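Long-range contacts in probable porin (Pseudomonas aeruginosa, PDB 2Y0H), which probably forms a channel across the outer membrane, acting as a porin of the OprD family that lets small solutes through: residues Ala361-Ile367 and Glu379-Asn385; Ser102-Val108 and Ala133-Glu139. All coordinates share one frame; numbering follows the deposited sequence.

Contact 1 (Ala361-Ile367 and Glu379-Asn385); sequences ALKWRNI and ENRFIVN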
# COMPACT_ATOMS: atom_id res chain seq x y z
N ALA A 361 5.43 -12.96 14.08
CA ALA A 361 5.91 -11.59 14.02
C ALA A 361 5.12 -10.67 14.93
O ALA A 361 3.88 -10.67 14.92
CB ALA A 361 5.87 -11.07 12.57
N LEU A 362 5.82 -9.85 15.71
CA LEU A 362 5.17 -8.89 16.59
C LEU A 362 5.49 -7.49 16.10
O LEU A 362 6.62 -7.23 15.66
CB LEU A 362 5.65 -9.05 18.04
CG LEU A 362 5.78 -10.48 18.60
CD1 LEU A 362 6.39 -10.49 20.01
CD2 LEU A 362 4.44 -11.18 18.57
N LYS A 363 4.53 -6.59 16.19
CA LYS A 363 4.79 -5.19 15.88
C LYS A 363 4.12 -4.25 16.89
O LYS A 363 2.91 -4.30 17.08
CB LYS A 363 4.34 -4.83 14.46
CG LYS A 363 4.76 -3.41 14.03
CD LYS A 363 4.15 -2.99 12.70
CE LYS A 363 4.85 -3.61 11.52
NZ LYS A 363 6.24 -3.09 11.38
N TRP A 364 4.92 -3.41 17.53
CA TRP A 364 4.39 -2.32 18.33
C TRP A 364 4.58 -1.03 17.57
O TRP A 364 5.70 -0.71 17.16
CB TRP A 364 5.08 -2.23 19.70
CG TRP A 364 4.74 -0.95 20.42
CD1 TRP A 364 3.53 -0.61 20.97
CD2 TRP A 364 5.61 0.18 20.67
NE1 TRP A 364 3.60 0.64 21.54
CE2 TRP A 364 4.86 1.15 21.37
CE3 TRP A 364 6.95 0.45 20.36
CZ2 TRP A 364 5.41 2.37 21.77
CZ3 TRP A 364 7.50 1.67 20.76
CH2 TRP A 364 6.72 2.61 21.45
N ARG A 365 3.49 -0.28 17.37
CA ARG A 365 3.53 0.98 16.64
C ARG A 365 3.03 2.11 17.53
O ARG A 365 1.93 2.02 18.08
CB ARG A 365 2.64 0.93 15.40
CG ARG A 365 2.70 -0.34 14.58
CD ARG A 365 2.13 -0.11 13.18
NE ARG A 365 2.95 0.82 12.41
CZ ARG A 365 2.68 1.22 11.17
NH1 ARG A 365 1.59 0.77 10.54
NH2 ARG A 365 3.49 2.06 10.55
N ASN A 366 3.82 3.17 17.65
CA ASN A 366 3.39 4.38 18.34
C ASN A 366 3.14 5.47 17.32
O ASN A 366 3.99 5.78 16.48
CB ASN A 366 4.43 4.82 19.38
CG ASN A 366 3.96 6.02 20.21
OD1 ASN A 366 2.77 6.34 20.25
ND2 ASN A 366 4.91 6.67 20.88
N ILE A 367 1.96 6.07 17.40
CA ILE A 367 1.57 7.10 16.45
C ILE A 367 1.26 8.43 17.15
O ILE A 367 0.40 8.49 18.02
CB ILE A 367 0.35 6.66 15.63
CG1 ILE A 367 0.69 5.39 14.86
CG2 ILE A 367 -0.08 7.75 14.67
CD1 ILE A 367 -0.45 4.87 14.05
N GLU A 379 -1.91 7.21 19.46
CA GLU A 379 -2.38 5.87 19.21
C GLU A 379 -1.25 4.88 19.37
O GLU A 379 -0.10 5.14 18.97
CB GLU A 379 -3.00 5.76 17.82
CG GLU A 379 -3.27 4.32 17.40
CD GLU A 379 -4.16 4.21 16.18
OE1 GLU A 379 -4.72 5.24 15.74
OE2 GLU A 379 -4.30 3.08 15.67
N ASN A 380 -1.58 3.75 19.97
CA ASN A 380 -0.67 2.63 20.02
C ASN A 380 -1.35 1.43 19.40
O ASN A 380 -2.54 1.20 19.61
CB ASN A 380 -0.23 2.37 21.46
CG ASN A 380 0.64 3.49 22.00
OD1 ASN A 380 1.87 3.45 21.89
ND2 ASN A 380 0.01 4.52 22.56
N ARG A 381 -0.61 0.67 18.61
CA ARG A 381 -1.14 -0.55 18.06
C ARG A 381 -0.22 -1.68 18.44
O ARG A 381 0.98 -1.48 18.58
CB ARG A 381 -1.22 -0.49 16.54
CG ARG A 381 -1.95 0.71 15.99
CD ARG A 381 -2.08 0.63 14.48
NE ARG A 381 -2.72 1.82 13.97
CZ ARG A 381 -2.70 2.20 12.70
NH1 ARG A 381 -2.06 1.47 11.80
NH2 ARG A 381 -3.32 3.32 12.34
N PHE A 382 -0.79 -2.87 18.59
CA PHE A 382 0.02 -4.06 18.72
C PHE A 382 -0.57 -5.11 17.80
O PHE A 382 -1.76 -5.44 17.88
CB PHE A 382 0.09 -4.55 20.16
CG PHE A 382 1.06 -5.68 20.35
CD1 PHE A 382 2.42 -5.43 20.40
CD2 PHE A 382 0.61 -6.99 20.48
CE1 PHE A 382 3.32 -6.47 20.57
CE2 PHE A 382 1.51 -8.03 20.66
CZ PHE A 382 2.86 -7.77 20.69
N ILE A 383 0.26 -5.59 16.88
CA ILE A 383 -0.17 -6.50 15.84
C ILE A 383 0.67 -7.76 15.89
O ILE A 383 1.90 -7.68 15.97
CB ILE A 383 -0.01 -5.86 14.44
CG1 ILE A 383 -0.80 -4.55 14.35
CG2 ILE A 383 -0.43 -6.81 13.35
CD1 ILE A 383 0.07 -3.32 14.40
N VAL A 384 0.00 -8.91 15.85
CA VAL A 384 0.68 -10.19 15.78
C VAL A 384 0.31 -10.88 14.47
O VAL A 384 -0.86 -11.12 14.19
CB VAL A 384 0.32 -11.11 16.97
CG1 VAL A 384 1.01 -12.48 16.84
CG2 VAL A 384 0.70 -10.44 18.28
N ASN A 385 1.32 -11.19 13.67
CA ASN A 385 1.10 -11.86 12.40
C ASN A 385 1.67 -13.26 12.43
O ASN A 385 2.74 -13.49 12.98
CB ASN A 385 1.76 -11.08 11.26
CG ASN A 385 0.95 -9.88 10.83
OD1 ASN A 385 -0.11 -10.02 10.23
ND2 ASN A 385 1.45 -8.69 11.11
O HOH W 1 -0.79 -0.93 11.11
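Ile367 lies across Arg381, its CD1 carbon 3.5 Å above one face of the guanidinium plane and 3.7 Å from CZ of Arg381. This is the compact end of the contact: Ile367 and Glu379 are both buried, and Ile367 N reaches Glu379 O at 2.8 Å. Arg381 runs straight from CG to NE (chi2 -176°), which carries its flat end to the carboxylate of Glu379, two residues back along its own strand. The resulting salt bridge measures 2.6 Å between Arg381 NE and Glu379 OE2; lying near the guanidinium plane, it helps fix the rotation of the group. The 361-367 and 379-385 segments belong to neighbouring strands of a beta hairpin in the closed antiparallel barrel of this porin family, with axes 4.8 Å apart and directions 169° from each other. Strand 376-389 pairs on its other edge with strand 7-22, where the barrel closes. The guanidinium groups of Arg365 and Arg381 stand 89° apart; a water in both planes accepts from each NH1. Asp347 forms a salt bridge with NH2 of Arg365, and Arg323 is close by, consistent with the row of basic residues that lines OprD-family channels. On the opposite face Leu362, Trp364, Phe382 and Val384 are all partly exposed, and the packing is looser. Leu362 CD2 touches Val384 CG2 at 3.8 Å, but Leu362 CB and Phe382 CZ are 4.1 Å apart. A bound detergent near Leu362 suggests that this face meets the lipid. The Trp364 ring and the Asn380 amide lie nearly parallel, side by side, and Asn380 OD1 sits at the ring edge near its plane, but the bond from Trp364 NE1 is weak, at 3.3 Å and bent.

Contact 2 (Ser102-Val108 and Ala133-Glu139); sequences SQTQLQV and ALLTSSE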
# COMPACT_ATOMS: atom_id res chain seq x y z
N SER A 102 4.64 -19.29 -21.27
CA SER A 102 5.98 -18.72 -21.25
C SER A 102 6.17 -17.86 -20.00
O SER A 102 6.19 -18.38 -18.89
CB SER A 102 6.26 -17.90 -22.51
OG SER A 102 7.61 -17.49 -22.53
N GLN A 103 6.30 -16.55 -20.19
CA GLN A 103 6.52 -15.63 -19.07
C GLN A 103 5.33 -14.69 -18.85
O GLN A 103 5.47 -13.61 -18.28
CB GLN A 103 7.80 -14.80 -19.28
CG GLN A 103 9.06 -15.62 -19.48
CD GLN A 103 9.41 -16.46 -18.27
OE1 GLN A 103 9.20 -16.05 -17.12
NE2 GLN A 103 9.94 -17.66 -18.51
N THR A 104 4.16 -15.11 -19.32
CA THR A 104 2.98 -14.26 -19.24
C THR A 104 1.92 -14.96 -18.39
O THR A 104 1.73 -16.17 -18.48
CB THR A 104 2.44 -13.93 -20.65
OG1 THR A 104 3.47 -13.27 -21.40
CG2 THR A 104 1.20 -13.04 -20.58
N GLN A 105 1.24 -14.18 -17.55
CA GLN A 105 0.23 -14.74 -16.68
C GLN A 105 -1.03 -13.90 -16.69
O GLN A 105 -0.97 -12.68 -16.65
CB GLN A 105 0.77 -14.86 -15.25
CG GLN A 105 -0.23 -15.49 -14.28
CD GLN A 105 0.45 -16.12 -13.08
OE1 GLN A 105 1.67 -16.13 -12.97
NE2 GLN A 105 -0.35 -16.66 -12.16
N LEU A 106 -2.18 -14.55 -16.77
CA LEU A 106 -3.43 -13.85 -16.61
C LEU A 106 -4.12 -14.35 -15.34
O LEU A 106 -4.21 -15.56 -15.10
CB LEU A 106 -4.33 -14.06 -17.83
CG LEU A 106 -5.77 -13.53 -17.70
CD1 LEU A 106 -5.78 -12.01 -17.64
CD2 LEU A 106 -6.65 -14.05 -18.83
N GLN A 107 -4.60 -13.42 -14.52
CA GLN A 107 -5.40 -13.81 -13.36
C GLN A 107 -6.77 -13.17 -13.48
O GLN A 107 -6.87 -11.99 -13.78
CB GLN A 107 -4.75 -13.33 -12.08
CG GLN A 107 -3.32 -13.79 -11.91
CD GLN A 107 -2.66 -13.11 -10.74
OE1 GLN A 107 -2.77 -13.57 -9.60
NE2 GLN A 107 -1.99 -11.99 -11.00
N VAL A 108 -7.82 -13.94 -13.26
CA VAL A 108 -9.16 -13.38 -13.30
C VAL A 108 -9.91 -13.76 -12.03
O VAL A 108 -10.11 -14.94 -11.76
CB VAL A 108 -9.96 -13.86 -14.54
CG1 VAL A 108 -11.29 -13.10 -14.64
CG2 VAL A 108 -9.14 -13.68 -15.81
N ALA A 133 -9.30 -8.41 -13.75
CA ALA A 133 -8.47 -9.25 -14.59
C ALA A 133 -7.13 -8.55 -14.75
O ALA A 133 -7.08 -7.36 -15.08
CB ALA A 133 -9.14 -9.48 -15.93
N LEU A 134 -6.05 -9.28 -14.50
CA LEU A 134 -4.69 -8.73 -14.50
C LEU A 134 -3.75 -9.59 -15.35
O LEU A 134 -3.56 -10.78 -15.09
CB LEU A 134 -4.15 -8.65 -13.06
CG LEU A 134 -2.84 -7.89 -12.80
CD1 LEU A 134 -2.92 -6.48 -13.32
CD2 LEU A 134 -2.53 -7.89 -11.29
N LEU A 135 -3.14 -8.96 -16.35
CA LEU A 135 -2.22 -9.64 -17.25
C LEU A 135 -0.83 -9.10 -16.97
O LEU A 135 -0.64 -7.89 -16.96
CB LEU A 135 -2.62 -9.36 -18.71
CG LEU A 135 -2.03 -10.07 -19.94
CD1 LEU A 135 -0.68 -9.47 -20.33
CD2 LEU A 135 -1.94 -11.59 -19.79
N THR A 136 0.13 -9.98 -16.70
CA THR A 136 1.52 -9.56 -16.49
C THR A 136 2.41 -10.35 -17.44
O THR A 136 2.19 -11.54 -17.67
CB THR A 136 2.00 -9.80 -15.04
OG1 THR A 136 2.02 -11.20 -14.76
CG2 THR A 136 1.07 -9.13 -14.04
N SER A 137 3.41 -9.70 -18.01
CA SER A 137 4.22 -10.39 -18.99
C SER A 137 5.66 -9.91 -18.91
O SER A 137 5.92 -8.72 -18.92
CB SER A 137 3.64 -10.20 -20.39
OG SER A 137 4.37 -10.94 -21.34
N SER A 138 6.57 -10.87 -18.83
CA SER A 138 8.00 -10.59 -18.68
C SER A 138 8.78 -11.39 -19.71
O SER A 138 9.76 -12.06 -19.37
CB SER A 138 8.45 -10.99 -17.28
OG SER A 138 7.66 -10.35 -16.30
N GLU A 139 8.33 -11.32 -20.96
CA GLU A 139 8.93 -12.09 -22.05
C GLU A 139 10.32 -11.58 -22.41
O GLU A 139 11.19 -12.36 -22.80
CB GLU A 139 8.04 -12.05 -23.30
CG GLU A 139 6.65 -12.63 -23.11
CD GLU A 139 6.66 -14.11 -22.82
OE1 GLU A 139 7.64 -14.79 -23.20
OE2 GLU A 139 5.68 -14.61 -22.22
O HOH W 2 5.45 -11.77 -15.57
O HOH W 3 -1.17 -11.47 -13.73
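Glu139 folds back toward Thr104 through a bend at its second torsion (chi2 -65°), which turns the carboxylate to the 102-104 segment. Thr104 answers with OG1 beside its own backbone N and anti to its carbonyl carbon (chi1 -59°), placing the hydroxyl where it donates to Glu139 OE2 at 2.7 Å. That bond uses the anti lone pair of OE2. The same oxygen also accepts Gln103 N, at 2.9 Å, from 37° out of the carboxylate plane, while Glu139 OE1 takes Ser102 OG at 2.8 Å on its syn lone pair. Three successive residues thus grip one carboxylate. Beyond this end the chains form an ordinary antiparallel pair: Gln105 and Thr136, then Gln107 and Leu134, exchange backbone bonds in both directions. Away from the Thr104 and Ser137 hydroxyls, the face that carries Leu106, Val108, Ala133 and Leu135 is apolar and packs by methyl groups: Thr104 CG2 lies 3.5 Å from Leu135 CD2, which also approaches Leu106 CB. A bound detergent touches Leu106, consistent with this face pointing outward. On the other face Gln107 and Leu134 run side by side, and a water accepts from Gln107 NE2 at 2.9 Å while donating to Leu134 O at 2.8 Å. This tethers the amide to the neighbouring strand without a direct side-chain bond. Strand 104-108 lies between strands 87-101 and 129-137 of the barrel wall, so the polar cluster sits beside the short turn entering one strand and the turn leaving the other, on what is probably the periplasmic rim, where porins have their short turns. With two hydroxyls and an amide N-H converging on it, the Glu139 carboxylate is probably favoured in its ionised form, since these neutral donors would stabilise its charge.

Overall arrangement
Followed from the N terminus, strands succeed one another around the barrel wall, and contact 2 comes first: residues 102-108 meet 133-139 and close a loop of 24 residues that includes the small two-stranded hairpin 111-115 and 118-119. The chain then runs through most of the remaining wall before contact 1 closes a shorter loop, of 11 residues, between 361-367 and 379-385. The two are in series, neither nesting nor crossing. Their centres lie 36 Å apart on opposite sides of the chain's centre, yet both belong to one continuous sheet. Contact 2 joins the fifth and sixth strands; contact 1 joins the last two, the final one pairing with strand 7-22.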